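Local structure of phosphinothricin N-acetyltransferase (Brucella ovis, 5DWM) at residues A18-I23 / K50-F55; D92-A97 / V139-S144; E112-I117 / L145-C150. The protein binds acetyl-CoA and probably transfers its acetyl group to an amine acceptor, phosphinothricin being the one it is named for. All coordinates share one frame; numbering follows the deposited sequence. Where two conformers were deposited one is given.

Interaction 1: residues A18-I23 / K50-F55; sequences ADIETI and KRFAAF
Asp19 OD2, at the foot of the helix whose Ile20 and Ile23 meet Phe52, is gripped twice, by a salt bridge from Arg13 NH1 and a hydrogen bond from Gln16 N. That polar grip stays on the flank of the contact, where the work is done by carbon alone. Ile23 meets the far end of the Phe52 ring obliquely, its CG2 methyl 3.8 Å from Phe52 CZ. Its other branch takes part as well, with Ile23 CD1 lying 3.9 Å from Phe52 CE2, and the two branches thus share one corner of the ring. The torsion explains this: Ile23 chi1 of -78° sets CG2 opposite the backbone N and CG1 beside it, so that both arms face helix 45-58. Ile20 approaches the root of the same ring on the same side of its plane, more loosely, with CD1 4.3 Å from Phe52 CG; this residue was deposited in two conformers. In the GNAT fold these two helices follow the first strand in succession, and here 18-23 and 50-55 pack together over strands 62-67 and 70-79. Phe52 also meets Phe15, with planes about 60° apart, and Tyr76 edge-to-face, which makes it part of an aromatic cluster between helices and sheet. Next to it on helix 45-58, Arg51 turns aside to charged partners: NE makes a salt bridge with Glu47 OE2 and NH1 with Glu39 OE1.

Interaction 2: residues D92-A97 / V139-S144; sequences DSIYIA and VKLHES
The imidazole ring of His142 receives Asp92 OD2 at its edge, while the phenyl ring of Phe147 meets the same imidazole edge-to-face and Ile94 CD1 approaches it obliquely. The carboxylate is turned 43° against the ring, yet the bond between them is short and nearly straight: His142 NE2 donates to Asp92 OD2 over 2.6 Å, with an N-H...O angle of 173°. The acceptor uses its syn lone pair and sits almost in the imidazole plane. The second ring nitrogen, ND1, is hydrogen-bonded to Ser138 O, and these two bonds together fix how the ring is rotated. Asp92 reaches the ring with CG between its backbone N and carbonyl carbon (chi1 69°). The pair joins strand 89-96 to helix 136-144, elements of the GNAT core that border the acetyl-CoA cleft; Ile94 and Ile96 both belong to the acetyl-CoA binding site. The axes of the two segments come no closer than 11.5 Å, a gap that only side chains bridge. Beside the polar pair, Ile94 and Leu141 meet tip to tip, Ile94 CD1 lying 3.7 Å from Leu141 CD2. Leu141 also touches Lys107, another acetyl-CoA residue, while Asp92 packs on Leu110 and Leu113 of helix 105-119.

Interaction 3: residues E112-I117 / L145-C150; sequences ELIARI and LGFTHC
A Schellman motif closes helix 136-144, and the turn it makes delivers Leu145 and Phe147 to Ile114 of helix 105-119. Gly146 is the C-prime residue of this motif: its positive phi (94°) turns the chain out of the helix, and the two characteristic bonds run from Phe147 N to His142 O and from Gly146 N to Glu143 O. At these backbone angles a beta carbon would press on the carbonyl oxygen of the preceding residue, a conformation that glycine takes up readily. The residues flanking the glycine then share a single partner. Ile114 CD1 lies 4.1 Å from Phe147 CE1 and 4.2 Å from Leu145 CB, so one methyl group touches both. It gets there because the isoleucine is fully stretched along this branch, with CD1 anti to CA (chi2 168°), carrying the methyl outward from the helix. The side chains of Ile114 and Phe147 run alongside one another, pointing opposite ways, and the methyl meets the ring obliquely. Other parts of the fold complete the apolar setting: Leu125 of strand 124-129 and Leu171 of strand 162-172 each touch both Ile114 and Phe147, and Leu110 packs on Leu145 and Phe147. Beyond the turn the chain enters strand 148-159, at the margin of the sheet within this chain, where Cys150 makes backbone hydrogen bonds to a second subunit. With apolar carbons alone meeting across the two segments, at distances a little beyond the closest packing, the contact carries little directional preference; the path of residues 145-147 is probably fixed largely by the backbone bonds of the turn, with the hydrophobic side chains packing against Ile114.

The three contacts belong to one GNAT domain but fall into two groups. Interaction 1 closes first along the chain, before the segments of the others begin, and its centre lies about 19 Å from that of interaction 2 and about 22 Å from that of interaction 3, which lies on the opposite side of the chain's centre. Interactions 2 and 3 have centres about 10 Å apart, their segments alternate in sequence, and they touch, notably through Glu143 OE2 and His149 NE2 at 2.8 Å. Strand 89-96 runs between the groups: Tyr95 meets Tyr27 of helix 20-33, whereas Asp92 and Ile94 face helices 105-119 and 136-144. Helices thus pack on both faces of the strand that carries acetyl-CoA residues.

Interaction 1: residues A18-I23 / K50-F55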
loop_
_atom_site.group_PDB
_atom_site.type_symbol
_atom_site.label_atom_id
_atom_site.label_comp_id
_atom_site.label_asym_id
_atom_site.label_seq_id
_atom_site.Cartn_x
_atom_site.Cartn_y
_atom_site.Cartn_z
ATOM N N ALA A 18 -1.993 29.258 -0.379
ATOM C CA ALA A 18 -0.847 30.100 -0.051
ATOM C C ALA A 18 0.215 29.359 0.753
ATOM O O ALA A 18 1.376 29.789 0.770
ATOM C CB ALA A 18 -1.316 31.334 0.721
ATOM N N ASP A 19 -0.147 28.253 1.407
ATOM C CA ASP A 19 0.801 27.491 2.212
ATOM C C ASP A 19 1.695 26.574 1.387
ATOM O O ASP A 19 2.625 25.984 1.948
ATOM C CB ASP A 19 0.065 26.607 3.232
ATOM C CG ASP A 19 -0.812 27.399 4.181
ATOM O OD1 ASP A 19 -0.436 28.530 4.537
ATOM O OD2 ASP A 19 -1.881 26.873 4.574
ATOM N N ILE A 20 1.455 26.448 0.078
ATOM C CA ILE A 20 2.164 25.451 -0.729
ATOM C C ILE A 20 3.666 25.707 -0.746
ATOM O O ILE A 20 4.475 24.769 -0.766
ATOM C CB ILE A 20 1.571 25.381 -2.151
ATOM C CG1 ILE A 20 0.345 24.470 -2.169
ATOM C CG2 ILE A 20 2.611 24.896 -3.168
ATOM C CD1 ILE A 20 0.669 23.002 -1.932
ATOM N N GLU A 21 4.070 26.980 -0.749
ATOM C CA GLU A 21 5.500 27.281 -0.811
ATOM C C GLU A 21 6.243 26.718 0.396
ATOM O O GLU A 21 7.268 26.042 0.248
ATOM C CB GLU A 21 5.730 28.786 -0.942
ATOM C CG GLU A 21 7.195 29.157 -0.852
ATOM C CD GLU A 21 7.436 30.621 -1.092
ATOM O OE1 GLU A 21 7.791 30.982 -2.233
ATOM O OE2 GLU A 21 7.260 31.410 -0.143
ATOM N N THR A 22 5.737 26.980 1.606
ATOM C CA THR A 22 6.400 26.474 2.804
ATOM C C THR A 22 6.273 24.958 2.915
ATOM O O THR A 22 7.230 24.275 3.305
ATOM C CB THR A 22 5.844 27.172 4.046
ATOM O OG1 THR A 22 6.031 28.583 3.916
ATOM C CG2 THR A 22 6.567 26.697 5.297
ATOM N N ILE A 23 5.101 24.409 2.581
ATOM C CA ILE A 23 4.933 22.960 2.610
ATOM C C ILE A 23 5.951 22.281 1.702
ATOM O O ILE A 23 6.569 21.274 2.078
ATOM C CB ILE A 23 3.484 22.586 2.251
ATOM C CG1 ILE A 23 2.576 22.827 3.463
ATOM C CG2 ILE A 23 3.408 21.142 1.770
ATOM C CD1 ILE A 23 1.124 22.865 3.137
ATOM N N LYS A 50 -0.564 20.203 -7.124
ATOM C CA LYS A 50 -1.406 19.214 -7.791
ATOM C C LYS A 50 -1.778 18.082 -6.843
ATOM O O LYS A 50 -2.938 17.646 -6.813
ATOM C CB LYS A 50 -0.687 18.665 -9.027
ATOM N N ARG A 51 -0.806 17.588 -6.064
ATOM C CA ARG A 51 -1.082 16.488 -5.141
ATOM C C ARG A 51 -2.114 16.896 -4.101
ATOM O O ARG A 51 -3.062 16.150 -3.817
ATOM C CB ARG A 51 0.203 16.058 -4.438
ATOM C CG ARG A 51 1.218 15.377 -5.338
ATOM C CD ARG A 51 2.474 15.000 -4.556
ATOM N NE ARG A 51 3.490 14.446 -5.450
ATOM C CZ ARG A 51 4.663 13.964 -5.051
ATOM N NH1 ARG A 51 4.987 13.956 -3.762
ATOM N NH2 ARG A 51 5.517 13.493 -5.943
ATOM N N PHE A 52 -1.941 18.086 -3.520
ATOM C CA PHE A 52 -2.841 18.537 -2.467
ATOM C C PHE A 52 -4.227 18.856 -3.018
ATOM O O PHE A 52 -5.238 18.590 -2.358
ATOM C CB PHE A 52 -2.231 19.740 -1.739
ATOM C CG PHE A 52 -1.235 19.364 -0.672
ATOM C CD1 PHE A 52 -0.314 18.356 -0.888
ATOM C CD2 PHE A 52 -1.226 20.014 0.553
ATOM C CE1 PHE A 52 0.591 18.002 0.090
ATOM C CE2 PHE A 52 -0.318 19.665 1.531
ATOM C CZ PHE A 52 0.588 18.661 1.303
ATOM N N ALA A 53 -4.301 19.402 -4.232
ATOM C CA ALA A 53 -5.605 19.644 -4.842
ATOM C C ALA A 53 -6.364 18.336 -5.053
ATOM O O ALA A 53 -7.593 18.289 -4.896
ATOM C CB ALA A 53 -5.439 20.391 -6.164
ATOM N N ALA A 54 -5.643 17.258 -5.386
ATOM C CA ALA A 54 -6.288 15.955 -5.542
ATOM C C ALA A 54 -6.821 15.435 -4.212
ATOM O O ALA A 54 -7.959 14.957 -4.145
ATOM C CB ALA A 54 -5.334 14.954 -6.199
ATOM N N PHE A 55 -6.029 15.540 -3.136
ATOM C CA PHE A 55 -6.518 15.124 -1.820
ATOM C C PHE A 55 -7.771 15.893 -1.433
ATOM O O PHE A 55 -8.739 15.308 -0.935
ATOM C CB PHE A 55 -5.443 15.339 -0.757
ATOM C CG PHE A 55 -4.200 14.538 -0.972
ATOM C CD1 PHE A 55 -4.264 13.224 -1.413
ATOM C CD2 PHE A 55 -2.959 15.102 -0.723
ATOM C CE1 PHE A 55 -3.109 12.488 -1.603
ATOM C CE2 PHE A 55 -1.805 14.376 -0.911
ATOM C CZ PHE A 55 -1.880 13.063 -1.352
#

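Interaction 2: residues D92-A97 / V139-S144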
loop_
_atom_site.group_PDB
_atom_site.type_symbol
_atom_site.label_atom_id
_atom_site.label_comp_id
_atom_site.label_asym_id
_atom_site.label_seq_id
_atom_site.Cartn_x
_atom_site.Cartn_y
_atom_site.Cartn_z
ATOM N N ASP A 92 -2.453 8.293 7.269
ATOM C CA ASP A 92 -1.992 9.619 7.674
ATOM C C ASP A 92 -0.566 9.893 7.215
ATOM O O ASP A 92 0.259 8.983 7.111
ATOM C CB ASP A 92 -2.118 9.871 9.187
ATOM C CG ASP A 92 -1.165 9.037 10.034
ATOM O OD1 ASP A 92 -1.433 7.827 10.221
ATOM O OD2 ASP A 92 -0.198 9.606 10.595
ATOM N N SER A 93 -0.291 11.172 6.953
ATOM C CA SER A 93 1.018 11.656 6.528
ATOM C C SER A 93 1.315 12.937 7.288
ATOM O O SER A 93 0.467 13.830 7.336
ATOM C CB SER A 93 1.007 11.969 5.031
ATOM O OG SER A 93 0.822 10.783 4.281
ATOM N N ILE A 94 2.503 13.032 7.885
ATOM C CA ILE A 94 2.862 14.166 8.733
ATOM C C ILE A 94 4.316 14.516 8.463
ATOM O O ILE A 94 5.183 13.635 8.503
ATOM C CB ILE A 94 2.720 13.847 10.236
ATOM C CG1 ILE A 94 1.352 13.256 10.577
ATOM C CG2 ILE A 94 2.959 15.106 11.065
ATOM C CD1 ILE A 94 1.255 12.784 12.007
ATOM N N TYR A 95 4.592 15.802 8.243
ATOM C CA TYR A 95 5.956 16.291 8.084
ATOM C C TYR A 95 6.131 17.591 8.848
ATOM O O TYR A 95 5.255 18.459 8.816
ATOM C CB TYR A 95 6.310 16.511 6.608
ATOM C CG TYR A 95 6.542 15.205 5.888
ATOM C CD1 TYR A 95 7.771 14.565 5.960
ATOM C CD2 TYR A 95 5.528 14.597 5.162
ATOM C CE1 TYR A 95 7.994 13.366 5.310
ATOM C CE2 TYR A 95 5.741 13.388 4.506
ATOM C CZ TYR A 95 6.977 12.779 4.585
ATOM O OH TYR A 95 7.199 11.581 3.939
ATOM N N ILE A 96 7.279 17.725 9.508
ATOM C CA ILE A 96 7.577 18.863 10.363
ATOM C C ILE A 96 8.828 19.562 9.836
ATOM O O ILE A 96 9.763 18.906 9.359
ATOM C CB ILE A 96 7.778 18.405 11.824
ATOM C CG1 ILE A 96 6.578 17.576 12.308
ATOM C CG2 ILE A 96 8.004 19.592 12.741
ATOM C CD1 ILE A 96 5.274 18.341 12.406
ATOM N N ALA A 97 8.833 20.893 9.910
ATOM C CA ALA A 97 10.025 21.658 9.547
ATOM C C ALA A 97 11.199 21.248 10.433
ATOM O O ALA A 97 11.015 20.996 11.631
ATOM C CB ALA A 97 9.769 23.160 9.704
ATOM N N VAL A 139 7.506 6.852 14.921
ATOM C CA VAL A 139 6.950 5.713 15.648
ATOM C C VAL A 139 6.450 6.147 17.021
ATOM O O VAL A 139 5.325 5.826 17.421
ATOM C CB VAL A 139 7.974 4.563 15.738
ATOM C CG1 VAL A 139 7.419 3.438 16.602
ATOM C CG2 VAL A 139 8.333 4.049 14.345
ATOM N N LYS A 140 7.276 6.897 17.756
ATOM C CA LYS A 140 6.883 7.345 19.090
ATOM C C LYS A 140 5.680 8.287 19.037
ATOM O O LYS A 140 4.794 8.221 19.900
ATOM C CB LYS A 140 8.076 7.990 19.792
ATOM N N LEU A 141 5.621 9.164 18.028
ATOM C CA LEU A 141 4.464 10.045 17.880
ATOM C C LEU A 141 3.184 9.234 17.738
ATOM O O LEU A 141 2.168 9.530 18.375
ATOM C CB LEU A 141 4.645 10.957 16.664
ATOM C CG LEU A 141 3.389 11.631 16.084
ATOM C CD1 LEU A 141 2.746 12.581 17.069
ATOM C CD2 LEU A 141 3.687 12.351 14.765
ATOM N N HIS A 142 3.218 8.196 16.900
ATOM C CA HIS A 142 2.012 7.406 16.688
ATOM C C HIS A 142 1.685 6.554 17.909
ATOM O O HIS A 142 0.516 6.425 18.281
ATOM C CB HIS A 142 2.145 6.582 15.407
ATOM C CG HIS A 142 2.017 7.400 14.156
ATOM N ND1 HIS A 142 3.086 8.055 13.578
ATOM C CD2 HIS A 142 0.939 7.699 13.392
ATOM C CE1 HIS A 142 2.674 8.713 12.510
ATOM N NE2 HIS A 142 1.376 8.510 12.371
ATOM N N GLU A 143 2.704 5.981 18.555
ATOM C CA GLU A 143 2.471 5.254 19.800
ATOM C C GLU A 143 1.797 6.141 20.840
ATOM O O GLU A 143 0.863 5.710 21.526
ATOM C CB GLU A 143 3.790 4.712 20.355
ATOM C CG GLU A 143 4.372 3.559 19.556
ATOM C CD GLU A 143 5.711 3.100 20.092
ATOM O OE1 GLU A 143 6.297 3.823 20.926
ATOM O OE2 GLU A 143 6.175 2.015 19.675
ATOM N N SER A 144 2.249 7.391 20.960
ATOM C CA SER A 144 1.710 8.264 21.997
ATOM C C SER A 144 0.247 8.616 21.758
ATOM O O SER A 144 -0.461 8.953 22.710
ATOM C CB SER A 144 2.551 9.533 22.115
ATOM O OG SER A 144 2.219 10.457 21.102
#

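Interaction 3: residues E112-I117 / L145-C150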
loop_
_atom_site.group_PDB
_atom_site.type_symbol
_atom_site.label_atom_id
_atom_site.label_comp_id
_atom_site.label_asym_id
_atom_site.label_seq_id
_atom_site.Cartn_x
_atom_site.Cartn_y
_atom_site.Cartn_z
ATOM N N GLU A 112 -5.535 16.499 15.774
ATOM C CA GLU A 112 -6.610 17.135 15.019
ATOM C C GLU A 112 -6.961 16.330 13.772
ATOM O O GLU A 112 -8.140 16.233 13.402
ATOM C CB GLU A 112 -6.251 18.586 14.689
ATOM C CG GLU A 112 -7.347 19.371 13.967
ATOM C CD GLU A 112 -8.639 19.489 14.763
ATOM O OE1 GLU A 112 -9.707 19.696 14.140
ATOM O OE2 GLU A 112 -8.591 19.374 16.005
ATOM N N LEU A 113 -5.958 15.723 13.121
ATOM C CA LEU A 113 -6.237 14.879 11.964
ATOM C C LEU A 113 -7.111 13.691 12.352
ATOM O O LEU A 113 -8.063 13.352 11.638
ATOM C CB LEU A 113 -4.929 14.403 11.336
ATOM C CG LEU A 113 -5.084 13.743 9.969
ATOM C CD1 LEU A 113 -5.397 14.772 8.903
ATOM C CD2 LEU A 113 -3.832 12.968 9.600
ATOM N N ILE A 114 -6.803 13.054 13.492
ATOM C CA ILE A 114 -7.635 11.966 14.003
ATOM C C ILE A 114 -9.070 12.435 14.188
ATOM O O ILE A 114 -10.022 11.737 13.815
ATOM C CB ILE A 114 -7.044 11.403 15.313
ATOM C CG1 ILE A 114 -5.719 10.680 15.053
ATOM C CG2 ILE A 114 -8.046 10.487 16.016
ATOM C CD1 ILE A 114 -4.954 10.354 16.335
ATOM N N ALA A 115 -9.250 13.626 14.772
ATOM C CA ALA A 115 -10.596 14.164 14.963
ATOM C C ALA A 115 -11.321 14.359 13.634
ATOM O O ALA A 115 -12.495 14.000 13.504
ATOM C CB ALA A 115 -10.551 15.476 15.759
ATOM N N ARG A 116 -10.638 14.922 12.630
ATOM C CA ARG A 116 -11.296 15.177 11.354
ATOM C C ARG A 116 -11.628 13.875 10.630
ATOM O O ARG A 116 -12.715 13.740 10.055
ATOM C CB ARG A 116 -10.423 16.091 10.491
ATOM C CG ARG A 116 -10.237 17.505 11.057
ATOM C CD ARG A 116 -11.493 18.343 10.882
ATOM N NE ARG A 116 -11.847 18.497 9.474
ATOM C CZ ARG A 116 -11.380 19.457 8.682
ATOM N NH1 ARG A 116 -10.541 20.365 9.161
ATOM N NH2 ARG A 116 -11.758 19.513 7.414
ATOM N N ILE A 117 -10.707 12.907 10.647
ATOM C CA ILE A 117 -10.946 11.624 9.990
ATOM C C ILE A 117 -12.060 10.853 10.686
ATOM O O ILE A 117 -12.881 10.189 10.033
ATOM C CB ILE A 117 -9.632 10.826 9.928
ATOM C CG1 ILE A 117 -8.744 11.412 8.837
ATOM C CG2 ILE A 117 -9.908 9.340 9.665
ATOM C CD1 ILE A 117 -9.386 11.339 7.459
ATOM N N LEU A 145 -0.228 8.533 20.517
ATOM C CA LEU A 145 -1.621 8.813 20.201
ATOM C C LEU A 145 -2.460 7.548 20.047
ATOM O O LEU A 145 -3.566 7.608 19.499
ATOM C CB LEU A 145 -1.725 9.714 18.972
ATOM C CG LEU A 145 -1.564 11.174 19.406
ATOM C CD1 LEU A 145 -1.439 12.094 18.228
ATOM C CD2 LEU A 145 -2.744 11.593 20.270
ATOM N N GLY A 146 -1.956 6.408 20.516
ATOM C CA GLY A 146 -2.747 5.200 20.620
ATOM C C GLY A 146 -2.661 4.246 19.450
ATOM O O GLY A 146 -3.370 3.234 19.452
ATOM N N PHE A 147 -1.833 4.531 18.454
ATOM C CA PHE A 147 -1.661 3.580 17.367
ATOM C C PHE A 147 -0.969 2.332 17.899
ATOM O O PHE A 147 -0.126 2.399 18.803
ATOM C CB PHE A 147 -0.784 4.178 16.267
ATOM C CG PHE A 147 -1.476 5.178 15.381
ATOM C CD1 PHE A 147 -1.807 6.446 15.845
ATOM C CD2 PHE A 147 -1.721 4.876 14.047
ATOM C CE1 PHE A 147 -2.419 7.362 15.011
ATOM C CE2 PHE A 147 -2.323 5.794 13.207
ATOM C CZ PHE A 147 -2.668 7.043 13.684
ATOM N N THR A 148 -1.322 1.186 17.329
ATOM C CA THR A 148 -0.687 -0.076 17.675
ATOM C C THR A 148 0.099 -0.605 16.484
ATOM O O THR A 148 -0.255 -0.366 15.327
ATOM C CB THR A 148 -1.717 -1.115 18.132
ATOM O OG1 THR A 148 -2.645 -1.368 17.076
ATOM C CG2 THR A 148 -2.491 -0.599 19.331
ATOM N N HIS A 149 1.184 -1.310 16.777
ATOM C CA HIS A 149 2.009 -1.875 15.721
ATOM C C HIS A 149 1.264 -2.986 15.000
ATOM O O HIS A 149 0.705 -3.883 15.633
ATOM C CB HIS A 149 3.297 -2.414 16.331
ATOM C CG HIS A 149 4.265 -1.341 16.696
ATOM N ND1 HIS A 149 5.148 -0.806 15.785
ATOM C CD2 HIS A 149 4.463 -0.671 17.857
ATOM C CE1 HIS A 149 5.864 0.136 16.375
ATOM N NE2 HIS A 149 5.471 0.235 17.634
ATOM N N CYS A 150 1.257 -2.931 13.667
ATOM C CA CYS A 150 0.550 -3.943 12.900
ATOM C C CYS A 150 1.364 -4.482 11.732
ATOM O O CYS A 150 0.793 -5.141 10.858
ATOM C CB CYS A 150 -0.835 -3.448 12.440
ATOM S SG CYS A 150 -0.833 -2.054 11.295
#